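Local coordinates for protein 2'-5' RNA Ligase (Thermus thermophilus, PDB 1IUH) that belongs to the LigT-like family of the 2H phosphoesterase clan, small alpha/beta proteins built on antiparallel beta strands with helices packed against them, at residues 41-46 / 104-109; 65-70 / 98-103; 71-76 / 92-97; 152-157 / 177-182. All coordinates share one frame; numbering follows the deposited sequence.

Interaction 1: 41-46 / 104-109; sequences TLLFLG and GLRAGV
L43 meets helix 104-109 with both of its methyl groups, one facing apolar neighbours and the other an arginine. The apolar contacts come first. With CG anti to the backbone N (chi1 177°), L43 brings CD2 between two residues one helical turn apart, 3.7 Å from L105 CB and equally near V109 CG2. L43 and V109 meet tip to tip, whereas L43 and L105 slide past each other in opposite directions. L45 CD2 adds a second touch on V109 CG2 at 3.8 Å, and L42 CB lies 4.0 Å from L105 CD1. Branched aliphatic side chains suit this buried seam, which Y56, L59 and L63 of helix 53-66 extend.

The polar part belongs to R106. Its NH1 donates to L42 O at 2.9 Å; the angle at the hydrogen is 150°, and the donor approaches nearly along the C=O axis. NH2 makes a weak second bond to the same oxygen, and NH1 also reaches A102 O in its own helix. The acceptor sits at a classic beta bulge, where L42 and L43 both face Y5 and the chain turns a corner. L43 CD1 lies over the centre of one guanidinium face, and W123 also touches R106.

Arginine thus offers a flat face to a methyl while two backbone carbonyls, L42 O and A102 O, engage its N-H groups, probably easing the cost of partly burying its charge.

Interaction 2: 65-70 / 98-103; sequences RLEAPF and FLRLAE
F70 drives the edge of its ring into the face of F98, a T-shaped (edge-to-face) pair that fastens the start of strand 70-80 to helix 96-113 in this alpha/beta fold. The ring planes stand at 85° with centroids 5.3 Å apart, and F70 CE1 lies over the F98 face, offset toward its rim. A chi1 of 57° sets F70 CG in the crowded position between the backbone N and the carbonyl carbon, and the ring beyond it points its edge at F98. L101 CD1 lies in the plane of the F70 ring, 4.0 Å from CE2. Large flat rings suit this tightly packed end, where F98 and L101 are buried and V154, L40 and L42 also touch F98.

The other end is more open and polar, carried by partly exposed E67 and R100. E67 is the first residue to leave helical geometry after helix 53-66. L101 CD2, 4.1 Å from E67 CG, lies between the two regimes, and H183 touches both charged side chains. Glutamate and arginine match in shape here: their planes are nearly coplanar, and two nitrogens grip side-on in a salt bridge. R100 NE donates to E67 OE1 and R100 NH2 to E67 OE2, each bond 2.8 Å long and each using the syn lone pair of its oxygen.

Interaction 3: 71-76 / 92-97; sequences RARLRG and KAEAEG
R73 and E94 face each other as an antiparallel hydrogen-bonded pair, yet their side chains part, for the end of R73 leads away. E94 leans instead toward R75, whose extended chain crosses it obliquely. The modelled position of E94 OE2 is doubtful, and the ion pair it makes with R75 is long, the oxygen lying well out of the guanidinium plane. Charged residues suit this outer face of the hairpin formed by strands 70-80 and 88-94.

The opposite face is apolar. L74 and A93 form the adjoining non-hydrogen-bonded pair, with L74 CD1 4.2 Å from A93 CB. V13 and L17 of helix 11-21 cover L74, while F98 touches A93, whose small methyl leaves room for the ring. A95 CB packs against A72 CB at 4.2 Å; A95 is also the N-cap residue of the following helix.

In the backbone, R73 N to E94 O and E94 N to R73 O (2.9 Å) close the R73-E94 pair; R75 N to K92 O (2.7 Å) and K92 N to G76 O (2.8 Å) continue the strand pairing. Glycine suits position 76, where phi is 80°. Cohesion therefore rests chiefly on the backbone bonds and the apolar face, and the outer charges probably add only diffuse attraction.

Interaction 4: 152-157 / 177-182; sequences WPVEGF and FSLRGE
The carbonyl oxygen of F177 is gripped twice from the facing strand: F157 N donates to it at 3.2 Å, and the CA of G156 comes within 3.1 Å in a CA-H...O contact. Glycine suits this spot because a side chain would point straight into that oxygen. F177 N returns a bond to F157 O at 2.8 Å, completing an antiparallel hydrogen-bonded pair beside the non-hydrogen-bonded pair of G156 and S178. A third bond, L179 N to E155 O (2.8 Å, 162° at the hydrogen), continues the pairing past the end of the strand; its donor stands 37° above the carbonyl plane.

The two phenyl rings lie on the same face of the sheet. The ring of F157 runs at 30° to that of F177, slid so far aside that the two barely overlap. F177 CD1 nevertheless covers the rim of one F157 face. The two methyls of L179 serve different partners: CD2 comes to the edge of the F157 ring, 4.1 Å from F157 CE2, and CD1 lies 3.5 Å from V154 O. A branched leucine suits a place with two such neighbours. S178, itself exposed, points its hydroxyl-bearing side chain to the other face, that of G156.

Around this hairpin, H61 of helix 53-66 meets F177 edge-to-face, L101 of helix 96-113 touches F157, and F70 of strand 70-80 lies against both V154 and L179.

Interaction 1 is the buried contact of the four, while interactions 2, 3 and 4 each combine a buried side with an exposed one. Helix 96-113 serves interactions 1, 2 and 3: leucines and an arginine-carbonyl bond hold its middle, aromatic rings and a salt bridge its earlier turns, and its N-cap follows directly on the strand pairing at 92-94. Interactions 3 and 4 join strands of beta hairpins through backbone bonds, interaction 4 adding an aromatic and leucine cluster; their strands 70-80 and 150-164 are sheet neighbours, joined by A72 O and W152 N. Interactions 2 and 4 lie closest, about 8 Å between centres, with F70 O probably bound to V154 N. L42 packs on F157, tying interaction 1 to interaction 4.

Interaction 1: 41-46 / 104-109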
loop_
_atom_site.group_PDB
_atom_site.type_symbol
_atom_site.label_atom_id
_atom_site.label_comp_id
_atom_site.label_asym_id
_atom_site.label_seq_id
_atom_site.Cartn_x
_atom_site.Cartn_y
_atom_site.Cartn_z
ATOM N N THR A 41 0.520 0.583 0.388
ATOM C CA THR A 41 1.788 0.616 -0.354
ATOM C C THR A 41 2.766 1.705 0.096
ATOM O O THR A 41 2.400 2.830 0.243
ATOM C CB THR A 41 1.506 0.784 -1.855
ATOM O OG1 THR A 41 0.693 -0.328 -2.301
ATOM C CG2 THR A 41 2.812 0.853 -2.645
ATOM N N LEU A 42 4.014 1.381 0.377
ATOM C CA LEU A 42 4.908 2.471 0.787
ATOM C C LEU A 42 5.639 3.059 -0.412
ATOM O O LEU A 42 5.974 4.237 -0.435
ATOM C CB LEU A 42 5.895 1.995 1.808
ATOM C CG LEU A 42 5.237 1.339 3.004
ATOM C CD1 LEU A 42 6.161 0.244 3.538
ATOM C CD2 LEU A 42 4.961 2.393 4.049
ATOM N N LEU A 43 5.832 2.250 -1.429
ATOM C CA LEU A 43 6.532 2.693 -2.625
ATOM C C LEU A 43 6.321 1.700 -3.756
ATOM O O LEU A 43 6.690 0.555 -3.597
ATOM C CB LEU A 43 8.020 2.798 -2.343
ATOM C CG LEU A 43 8.854 3.179 -3.572
ATOM C CD1 LEU A 43 8.415 4.545 -3.986
ATOM C CD2 LEU A 43 10.416 3.176 -3.245
ATOM N N PHE A 44 5.693 2.128 -4.859
ATOM C CA PHE A 44 5.468 1.273 -6.037
ATOM C C PHE A 44 6.708 1.402 -6.967
ATOM O O PHE A 44 7.216 2.498 -7.189
ATOM C CB PHE A 44 4.177 1.724 -6.707
ATOM C CG PHE A 44 3.901 1.080 -7.993
ATOM C CD1 PHE A 44 3.553 -0.257 -8.051
ATOM C CD2 PHE A 44 3.968 1.818 -9.179
ATOM C CE1 PHE A 44 3.272 -0.868 -9.273
ATOM C CE2 PHE A 44 3.682 1.218 -10.414
ATOM C CZ PHE A 44 3.333 -0.138 -10.456
ATOM N N LEU A 45 7.229 0.285 -7.463
ATOM C CA LEU A 45 8.416 0.323 -8.311
ATOM C C LEU A 45 8.180 0.115 -9.825
ATOM O O LEU A 45 9.030 0.432 -10.639
ATOM C CB LEU A 45 9.469 -0.688 -7.794
ATOM C CG LEU A 45 10.058 -0.518 -6.378
ATOM C CD1 LEU A 45 11.116 -1.625 -6.208
ATOM C CD2 LEU A 45 10.689 0.859 -6.108
ATOM N N GLY A 46 7.001 -0.368 -10.201
ATOM C CA GLY A 46 6.715 -0.589 -11.606
ATOM C C GLY A 46 7.421 -1.845 -12.068
ATOM O O GLY A 46 7.638 -2.741 -11.267
ATOM N N GLY A 104 12.748 6.504 3.333
ATOM C CA GLY A 104 13.897 5.623 3.390
ATOM C C GLY A 104 14.041 4.829 2.111
ATOM O O GLY A 104 15.154 4.666 1.637
ATOM N N LEU A 105 12.920 4.373 1.550
ATOM C CA LEU A 105 12.963 3.598 0.340
ATOM C C LEU A 105 13.158 4.461 -0.895
ATOM O O LEU A 105 13.832 4.057 -1.817
ATOM C CB LEU A 105 11.659 2.778 0.199
ATOM C CG LEU A 105 11.278 1.672 1.239
ATOM C CD1 LEU A 105 9.779 1.360 1.137
ATOM C CD2 LEU A 105 12.030 0.391 1.020
ATOM N N ARG A 106 12.564 5.654 -0.937
ATOM C CA ARG A 106 12.702 6.449 -2.143
ATOM C C ARG A 106 14.184 6.801 -2.236
ATOM O O ARG A 106 14.749 6.876 -3.345
ATOM C CB ARG A 106 11.817 7.729 -2.097
ATOM C CG ARG A 106 10.317 7.426 -2.152
ATOM C CD ARG A 106 9.332 8.608 -2.074
ATOM N NE ARG A 106 8.011 8.161 -2.583
ATOM C CZ ARG A 106 7.195 7.254 -1.985
ATOM N NH1 ARG A 106 7.541 6.703 -0.836
ATOM N NH2 ARG A 106 6.060 6.826 -2.562
ATOM N N ALA A 107 14.802 6.967 -1.070
ATOM C CA ALA A 107 16.209 7.329 -0.969
ATOM C C ALA A 107 17.152 6.251 -1.497
ATOM O O ALA A 107 18.092 6.530 -2.266
ATOM C CB ALA A 107 16.525 7.637 0.486
ATOM N N GLY A 108 16.867 5.018 -1.076
ATOM C CA GLY A 108 17.634 3.859 -1.462
ATOM C C GLY A 108 17.518 3.596 -2.949
ATOM O O GLY A 108 18.514 3.241 -3.615
ATOM N N VAL A 109 16.308 3.761 -3.463
ATOM C CA VAL A 109 16.025 3.563 -4.873
ATOM C C VAL A 109 16.702 4.643 -5.664
ATOM O O VAL A 109 17.157 4.400 -6.751
ATOM C CB VAL A 109 14.479 3.580 -5.193
ATOM C CG1 VAL A 109 14.265 3.534 -6.660
ATOM C CG2 VAL A 109 13.785 2.411 -4.535
#

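Interaction 2: 65-70 / 98-103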
loop_
_atom_site.group_PDB
_atom_site.type_symbol
_atom_site.label_atom_id
_atom_site.label_comp_id
_atom_site.label_asym_id
_atom_site.label_seq_id
_atom_site.Cartn_x
_atom_site.Cartn_y
_atom_site.Cartn_z
ATOM N N ARG A 65 16.169 -2.737 9.834
ATOM C CA ARG A 65 16.994 -2.680 11.050
ATOM C C ARG A 65 17.171 -1.273 11.635
ATOM O O ARG A 65 17.549 -1.128 12.791
ATOM C CB ARG A 65 18.374 -3.371 10.853
ATOM C CG ARG A 65 19.228 -2.814 9.758
ATOM C CD ARG A 65 20.515 -3.652 9.579
ATOM N NE ARG A 65 21.722 -2.947 10.052
ATOM C CZ ARG A 65 22.193 -1.801 9.528
ATOM N NH1 ARG A 65 21.566 -1.189 8.494
ATOM N NH2 ARG A 65 23.307 -1.260 10.031
ATOM N N LEU A 66 16.843 -0.243 10.870
ATOM C CA LEU A 66 16.976 1.110 11.355
ATOM C C LEU A 66 15.704 1.681 12.025
ATOM O O LEU A 66 15.772 2.625 12.836
ATOM C CB LEU A 66 17.354 2.007 10.175
ATOM C CG LEU A 66 18.676 1.700 9.463
ATOM C CD1 LEU A 66 18.787 2.488 8.176
ATOM C CD2 LEU A 66 19.806 2.058 10.388
ATOM N N GLU A 67 14.536 1.140 11.692
ATOM C CA GLU A 67 13.289 1.695 12.248
ATOM C C GLU A 67 12.555 0.731 13.143
ATOM O O GLU A 67 12.531 -0.470 12.885
ATOM C CB GLU A 67 12.366 2.139 11.127
ATOM C CG GLU A 67 12.997 3.198 10.266
ATOM C CD GLU A 67 12.776 4.555 10.842
ATOM O OE1 GLU A 67 11.615 5.001 10.890
ATOM O OE2 GLU A 67 13.741 5.186 11.261
ATOM N N ALA A 68 12.003 1.277 14.220
ATOM C CA ALA A 68 11.233 0.510 15.196
ATOM C C ALA A 68 9.720 0.309 14.834
ATOM O O ALA A 68 9.162 1.017 14.043
ATOM C CB ALA A 68 11.337 1.210 16.542
ATOM N N PRO A 69 9.084 -0.725 15.405
ATOM C CA PRO A 69 7.661 -0.998 15.174
ATOM C C PRO A 69 6.996 0.291 15.640
ATOM O O PRO A 69 7.454 0.909 16.556
ATOM C CB PRO A 69 7.392 -2.150 16.132
ATOM C CG PRO A 69 8.702 -2.946 16.001
ATOM C CD PRO A 69 9.733 -1.868 16.083
ATOM N N PHE A 70 5.933 0.724 14.994
ATOM C CA PHE A 70 5.280 1.972 15.393
ATOM C C PHE A 70 3.752 1.764 15.320
ATOM O O PHE A 70 3.312 0.855 14.625
ATOM C CB PHE A 70 5.726 3.081 14.441
ATOM C CG PHE A 70 5.438 2.790 12.984
ATOM C CD1 PHE A 70 4.189 3.060 12.451
ATOM C CD2 PHE A 70 6.462 2.255 12.126
ATOM C CE1 PHE A 70 3.924 2.825 11.058
ATOM C CE2 PHE A 70 6.219 2.013 10.732
ATOM C CZ PHE A 70 4.917 2.315 10.198
ATOM N N PHE A 98 4.952 5.486 8.528
ATOM C CA PHE A 98 4.731 5.199 7.121
ATOM C C PHE A 98 5.541 6.160 6.302
ATOM O O PHE A 98 6.155 5.769 5.307
ATOM C CB PHE A 98 3.268 5.356 6.674
ATOM C CG PHE A 98 2.330 4.396 7.310
ATOM C CD1 PHE A 98 1.148 4.867 7.904
ATOM C CD2 PHE A 98 2.633 3.006 7.358
ATOM C CE1 PHE A 98 0.267 3.965 8.545
ATOM C CE2 PHE A 98 1.756 2.090 8.003
ATOM C CZ PHE A 98 0.560 2.568 8.601
ATOM N N LEU A 99 5.546 7.421 6.705
ATOM C CA LEU A 99 6.267 8.412 5.926
ATOM C C LEU A 99 7.746 8.130 6.026
ATOM O O LEU A 99 8.430 8.194 5.020
ATOM C CB LEU A 99 5.960 9.847 6.389
ATOM C CG LEU A 99 4.559 10.532 6.473
ATOM C CD1 LEU A 99 3.444 9.806 5.710
ATOM C CD2 LEU A 99 4.147 10.651 7.944
ATOM N N ARG A 100 8.243 7.797 7.215
ATOM C CA ARG A 100 9.684 7.485 7.373
ATOM C C ARG A 100 10.101 6.270 6.485
ATOM O O ARG A 100 11.101 6.313 5.745
ATOM C CB ARG A 100 10.068 7.249 8.859
ATOM C CG ARG A 100 9.989 8.499 9.754
ATOM C CD ARG A 100 10.216 8.183 11.224
ATOM N NE ARG A 100 11.568 7.707 11.512
ATOM C CZ ARG A 100 12.676 8.474 11.589
ATOM N NH1 ARG A 100 12.637 9.794 11.428
ATOM N NH2 ARG A 100 13.868 7.917 11.755
ATOM N N LEU A 101 9.329 5.201 6.504
ATOM C CA LEU A 101 9.694 4.093 5.610
ATOM C C LEU A 101 9.593 4.494 4.119
ATOM O O LEU A 101 10.412 4.101 3.301
ATOM C CB LEU A 101 8.821 2.854 5.874
ATOM C CG LEU A 101 9.032 2.195 7.240
ATOM C CD1 LEU A 101 8.047 0.994 7.381
ATOM C CD2 LEU A 101 10.490 1.773 7.396
ATOM N N ALA A 102 8.594 5.280 3.762
ATOM C CA ALA A 102 8.467 5.688 2.369
ATOM C C ALA A 102 9.704 6.523 1.928
ATOM O O ALA A 102 10.214 6.362 0.807
ATOM C CB ALA A 102 7.134 6.509 2.174
ATOM N N GLU A 103 10.186 7.402 2.812
ATOM C CA GLU A 103 11.335 8.254 2.490
ATOM C C GLU A 103 12.597 7.413 2.363
ATOM O O GLU A 103 13.402 7.584 1.430
ATOM C CB GLU A 103 11.543 9.300 3.588
ATOM C CG GLU A 103 10.777 10.594 3.382
ATOM C CD GLU A 103 10.557 11.412 4.703
ATOM O OE1 GLU A 103 11.233 11.114 5.745
ATOM O OE2 GLU A 103 9.703 12.363 4.675
#

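Interaction 3: 71-76 / 92-97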
loop_
_atom_site.group_PDB
_atom_site.type_symbol
_atom_site.label_atom_id
_atom_site.label_comp_id
_atom_site.label_asym_id
_atom_site.label_seq_id
_atom_site.Cartn_x
_atom_site.Cartn_y
_atom_site.Cartn_z
ATOM N N ARG A 71 2.960 2.582 16.019
ATOM C CA ARG A 71 1.505 2.432 15.957
ATOM C C ARG A 71 0.909 3.256 14.829
ATOM O O ARG A 71 1.350 4.392 14.590
ATOM C CB ARG A 71 0.846 2.893 17.249
ATOM C CG ARG A 71 0.584 1.794 18.267
ATOM C CD ARG A 71 1.697 1.618 19.294
ATOM N NE ARG A 71 1.468 2.251 20.592
ATOM C CZ ARG A 71 1.495 3.560 20.789
ATOM N NH1 ARG A 71 1.731 4.369 19.778
ATOM N NH2 ARG A 71 1.303 4.057 21.994
ATOM N N ALA A 72 -0.063 2.677 14.113
ATOM C CA ALA A 72 -0.773 3.376 13.048
ATOM C C ALA A 72 -2.235 3.400 13.521
ATOM O O ALA A 72 -2.671 2.578 14.367
ATOM C CB ALA A 72 -0.691 2.637 11.736
ATOM N N ARG A 73 -2.976 4.349 12.954
ATOM C CA ARG A 73 -4.374 4.558 13.241
ATOM C C ARG A 73 -5.065 4.585 11.874
ATOM O O ARG A 73 -4.565 5.151 10.898
ATOM C CB ARG A 73 -4.506 5.871 13.975
ATOM C CG ARG A 73 -5.878 6.313 14.241
ATOM C CD ARG A 73 -6.031 6.766 15.707
ATOM N NE ARG A 73 -7.128 6.042 16.382
ATOM C CZ ARG A 73 -7.093 5.673 17.665
ATOM N NH1 ARG A 73 -6.025 5.977 18.409
ATOM N NH2 ARG A 73 -8.091 4.949 18.191
ATOM N N LEU A 74 -6.188 3.891 11.804
ATOM C CA LEU A 74 -7.010 3.835 10.604
ATOM C C LEU A 74 -7.912 5.038 10.850
ATOM O O LEU A 74 -8.384 5.236 11.962
ATOM C CB LEU A 74 -7.784 2.527 10.606
ATOM C CG LEU A 74 -8.115 1.862 9.285
ATOM C CD1 LEU A 74 -6.910 1.783 8.432
ATOM C CD2 LEU A 74 -8.642 0.498 9.562
ATOM N N ARG A 75 -8.141 5.872 9.851
ATOM C CA ARG A 75 -8.935 7.045 10.157
ATOM C C ARG A 75 -9.738 7.637 8.995
ATOM O O ARG A 75 -9.228 8.480 8.271
ATOM C CB ARG A 75 -7.959 8.074 10.739
ATOM C CG ARG A 75 -8.585 9.195 11.502
ATOM C CD ARG A 75 -7.530 9.942 12.308
ATOM N NE ARG A 75 -8.084 11.200 12.820
ATOM C CZ ARG A 75 -8.212 12.312 12.099
ATOM N NH1 ARG A 75 -7.808 12.341 10.832
ATOM N NH2 ARG A 75 -8.792 13.382 12.642
ATOM N N GLY A 76 -10.982 7.213 8.798
ATOM C CA GLY A 76 -11.765 7.778 7.692
ATOM C C GLY A 76 -11.497 7.212 6.316
ATOM O O GLY A 76 -10.488 6.537 6.112
ATOM N N LYS A 92 -8.036 6.023 4.798
ATOM C CA LYS A 92 -6.857 6.814 5.161
ATOM C C LYS A 92 -6.290 6.215 6.470
ATOM O O LYS A 92 -7.020 5.890 7.408
ATOM C CB LYS A 92 -7.172 8.331 5.344
ATOM C CG LYS A 92 -7.771 9.109 4.104
ATOM C CD LYS A 92 -7.566 10.667 4.154
ATOM C CE LYS A 92 -8.879 11.555 3.942
ATOM N NZ LYS A 92 -9.279 12.046 2.545
ATOM N N ALA A 93 -4.980 6.016 6.510
ATOM C CA ALA A 93 -4.322 5.510 7.714
ATOM C C ALA A 93 -3.291 6.590 7.981
ATOM O O ALA A 93 -2.980 7.355 7.076
ATOM C CB ALA A 93 -3.629 4.200 7.448
ATOM N N GLU A 94 -2.765 6.671 9.194
ATOM C CA GLU A 94 -1.768 7.699 9.483
ATOM C C GLU A 94 -0.746 7.274 10.513
ATOM O O GLU A 94 -1.047 6.477 11.405
ATOM C CB GLU A 94 -2.457 8.982 9.951
ATOM C CG GLU A 94 -2.789 9.017 11.417
ATOM C CD GLU A 94 -3.603 10.258 11.790
ATOM O OE1 GLU A 94 -3.171 11.374 11.383
ATOM O OE2 GLU A 94 -4.660 10.101 12.483
ATOM N N ALA A 95 0.457 7.817 10.380
ATOM C CA ALA A 95 1.576 7.560 11.291
ATOM C C ALA A 95 2.856 8.011 10.633
ATOM O O ALA A 95 3.091 7.763 9.451
ATOM C CB ALA A 95 1.700 6.085 11.618
ATOM N N GLU A 96 3.671 8.705 11.407
ATOM C CA GLU A 96 4.987 9.167 10.980
ATOM C C GLU A 96 5.798 8.022 10.319
ATOM O O GLU A 96 6.510 8.216 9.301
ATOM C CB GLU A 96 5.750 9.613 12.202
ATOM C CG GLU A 96 5.984 11.087 12.233
ATOM C CD GLU A 96 6.781 11.561 11.048
ATOM O OE1 GLU A 96 6.177 12.232 10.150
ATOM O OE2 GLU A 96 8.005 11.245 11.026
ATOM N N GLY A 97 5.689 6.853 10.958
ATOM C CA GLY A 97 6.380 5.661 10.526
ATOM C C GLY A 97 6.178 5.320 9.062
ATOM O O GLY A 97 7.163 4.891 8.436
#

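Interaction 4: 152-157 / 177-182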
loop_
_atom_site.group_PDB
_atom_site.type_symbol
_atom_site.label_atom_id
_atom_site.label_comp_id
_atom_site.label_asym_id
_atom_site.label_seq_id
_atom_site.Cartn_x
_atom_site.Cartn_y
_atom_site.Cartn_z
ATOM N N TRP A 152 -3.339 0.175 15.579
ATOM C CA TRP A 152 -2.771 -1.150 15.531
ATOM C C TRP A 152 -1.257 -0.993 15.453
ATOM O O TRP A 152 -0.752 0.071 15.082
ATOM C CB TRP A 152 -3.336 -1.928 14.346
ATOM C CG TRP A 152 -2.575 -1.819 13.088
ATOM C CD1 TRP A 152 -1.651 -2.711 12.622
ATOM C CD2 TRP A 152 -2.808 -0.894 12.018
ATOM N NE1 TRP A 152 -1.327 -2.421 11.337
ATOM C CE2 TRP A 152 -2.011 -1.318 10.929
ATOM C CE3 TRP A 152 -3.619 0.245 11.872
ATOM C CZ2 TRP A 152 -1.997 -0.652 9.697
ATOM C CZ3 TRP A 152 -3.617 0.914 10.663
ATOM C CH2 TRP A 152 -2.813 0.469 9.581
ATOM N N PRO A 153 -0.513 -2.037 15.817
ATOM C CA PRO A 153 0.965 -2.085 15.809
ATOM C C PRO A 153 1.558 -2.447 14.462
ATOM O O PRO A 153 1.328 -3.550 14.006
ATOM C CB PRO A 153 1.290 -3.215 16.839
ATOM C CG PRO A 153 0.044 -3.263 17.727
ATOM C CD PRO A 153 -1.058 -3.122 16.657
ATOM N N VAL A 154 2.336 -1.583 13.820
ATOM C CA VAL A 154 2.977 -1.972 12.523
ATOM C C VAL A 154 4.353 -2.517 12.864
ATOM O O VAL A 154 5.189 -1.772 13.363
ATOM C CB VAL A 154 3.140 -0.765 11.551
ATOM C CG1 VAL A 154 3.818 -1.201 10.297
ATOM C CG2 VAL A 154 1.765 -0.143 11.229
ATOM N N GLU A 155 4.569 -3.810 12.602
ATOM C CA GLU A 155 5.810 -4.527 12.917
ATOM C C GLU A 155 6.719 -4.851 11.765
ATOM O O GLU A 155 7.806 -5.400 11.972
ATOM C CB GLU A 155 5.492 -5.836 13.570
ATOM C CG GLU A 155 4.246 -5.763 14.293
ATOM C CD GLU A 155 4.461 -5.810 15.762
ATOM O OE1 GLU A 155 5.486 -5.222 16.208
ATOM O OE2 GLU A 155 3.595 -6.428 16.456
ATOM N N GLY A 156 6.296 -4.553 10.543
ATOM C CA GLY A 156 7.171 -4.851 9.418
ATOM C C GLY A 156 6.483 -4.629 8.105
ATOM O O GLY A 156 5.346 -4.186 8.077
ATOM N N PHE A 157 7.173 -4.909 7.011
ATOM C CA PHE A 157 6.584 -4.709 5.687
ATOM C C PHE A 157 7.195 -5.702 4.709
ATOM O O PHE A 157 8.046 -6.506 5.087
ATOM C CB PHE A 157 6.826 -3.284 5.238
ATOM C CG PHE A 157 8.265 -2.951 5.119
ATOM C CD1 PHE A 157 8.897 -2.901 3.850
ATOM C CD2 PHE A 157 9.043 -2.734 6.270
ATOM C CE1 PHE A 157 10.305 -2.642 3.756
ATOM C CE2 PHE A 157 10.434 -2.484 6.170
ATOM C CZ PHE A 157 11.066 -2.442 4.915
ATOM N N PHE A 177 10.006 -8.222 6.124
ATOM C CA PHE A 177 11.094 -7.602 6.899
ATOM C C PHE A 177 10.534 -7.177 8.262
ATOM O O PHE A 177 9.422 -6.648 8.368
ATOM C CB PHE A 177 11.659 -6.366 6.148
ATOM C CG PHE A 177 12.050 -6.624 4.693
ATOM C CD1 PHE A 177 11.165 -6.324 3.649
ATOM C CD2 PHE A 177 13.322 -7.086 4.370
ATOM C CE1 PHE A 177 11.534 -6.461 2.333
ATOM C CE2 PHE A 177 13.719 -7.229 3.050
ATOM C CZ PHE A 177 12.830 -6.916 2.025
ATOM N N SER A 178 11.282 -7.412 9.322
ATOM C CA SER A 178 10.762 -7.042 10.620
ATOM C C SER A 178 11.338 -5.745 11.170
ATOM O O SER A 178 12.530 -5.567 11.188
ATOM C CB SER A 178 10.985 -8.210 11.599
ATOM O OG SER A 178 10.311 -9.359 11.097
ATOM N N LEU A 179 10.489 -4.824 11.593
ATOM C CA LEU A 179 11.026 -3.613 12.125
ATOM C C LEU A 179 11.763 -4.029 13.416
ATOM O O LEU A 179 11.211 -4.652 14.290
ATOM C CB LEU A 179 9.909 -2.590 12.361
ATOM C CG LEU A 179 9.223 -2.119 11.054
ATOM C CD1 LEU A 179 8.022 -1.222 11.337
ATOM C CD2 LEU A 179 10.270 -1.382 10.148
ATOM N N ARG A 180 13.035 -3.681 13.501
ATOM C CA ARG A 180 13.849 -4.047 14.641
ATOM C C ARG A 180 14.726 -2.848 15.063
ATOM O O ARG A 180 15.556 -2.975 15.931
ATOM C CB ARG A 180 14.714 -5.251 14.210
ATOM C CG ARG A 180 15.274 -6.111 15.309
ATOM C CD ARG A 180 14.730 -7.606 15.435
ATOM N NE ARG A 180 15.531 -8.394 16.425
ATOM C CZ ARG A 180 15.783 -8.010 17.697
ATOM N NH1 ARG A 180 15.302 -6.854 18.174
ATOM N NH2 ARG A 180 16.539 -8.759 18.505
ATOM N N GLY A 181 14.541 -1.694 14.415
ATOM C CA GLY A 181 15.327 -0.505 14.717
ATOM C C GLY A 181 15.229 0.027 16.135
ATOM O O GLY A 181 14.213 -0.227 16.806
ATOM N N GLU A 182 16.287 0.724 16.602
ATOM C CA GLU A 182 16.318 1.303 17.962
ATOM C C GLU A 182 15.565 2.605 17.930
ATOM O O GLU A 182 14.877 2.931 18.870
ATOM C CB GLU A 182 17.738 1.650 18.441
ATOM C CG GLU A 182 18.651 0.480 18.733
ATOM C CD GLU A 182 18.075 -0.503 19.772
ATOM O OE1 GLU A 182 17.369 -0.066 20.716
ATOM O OE2 GLU A 182 18.373 -1.712 19.633
#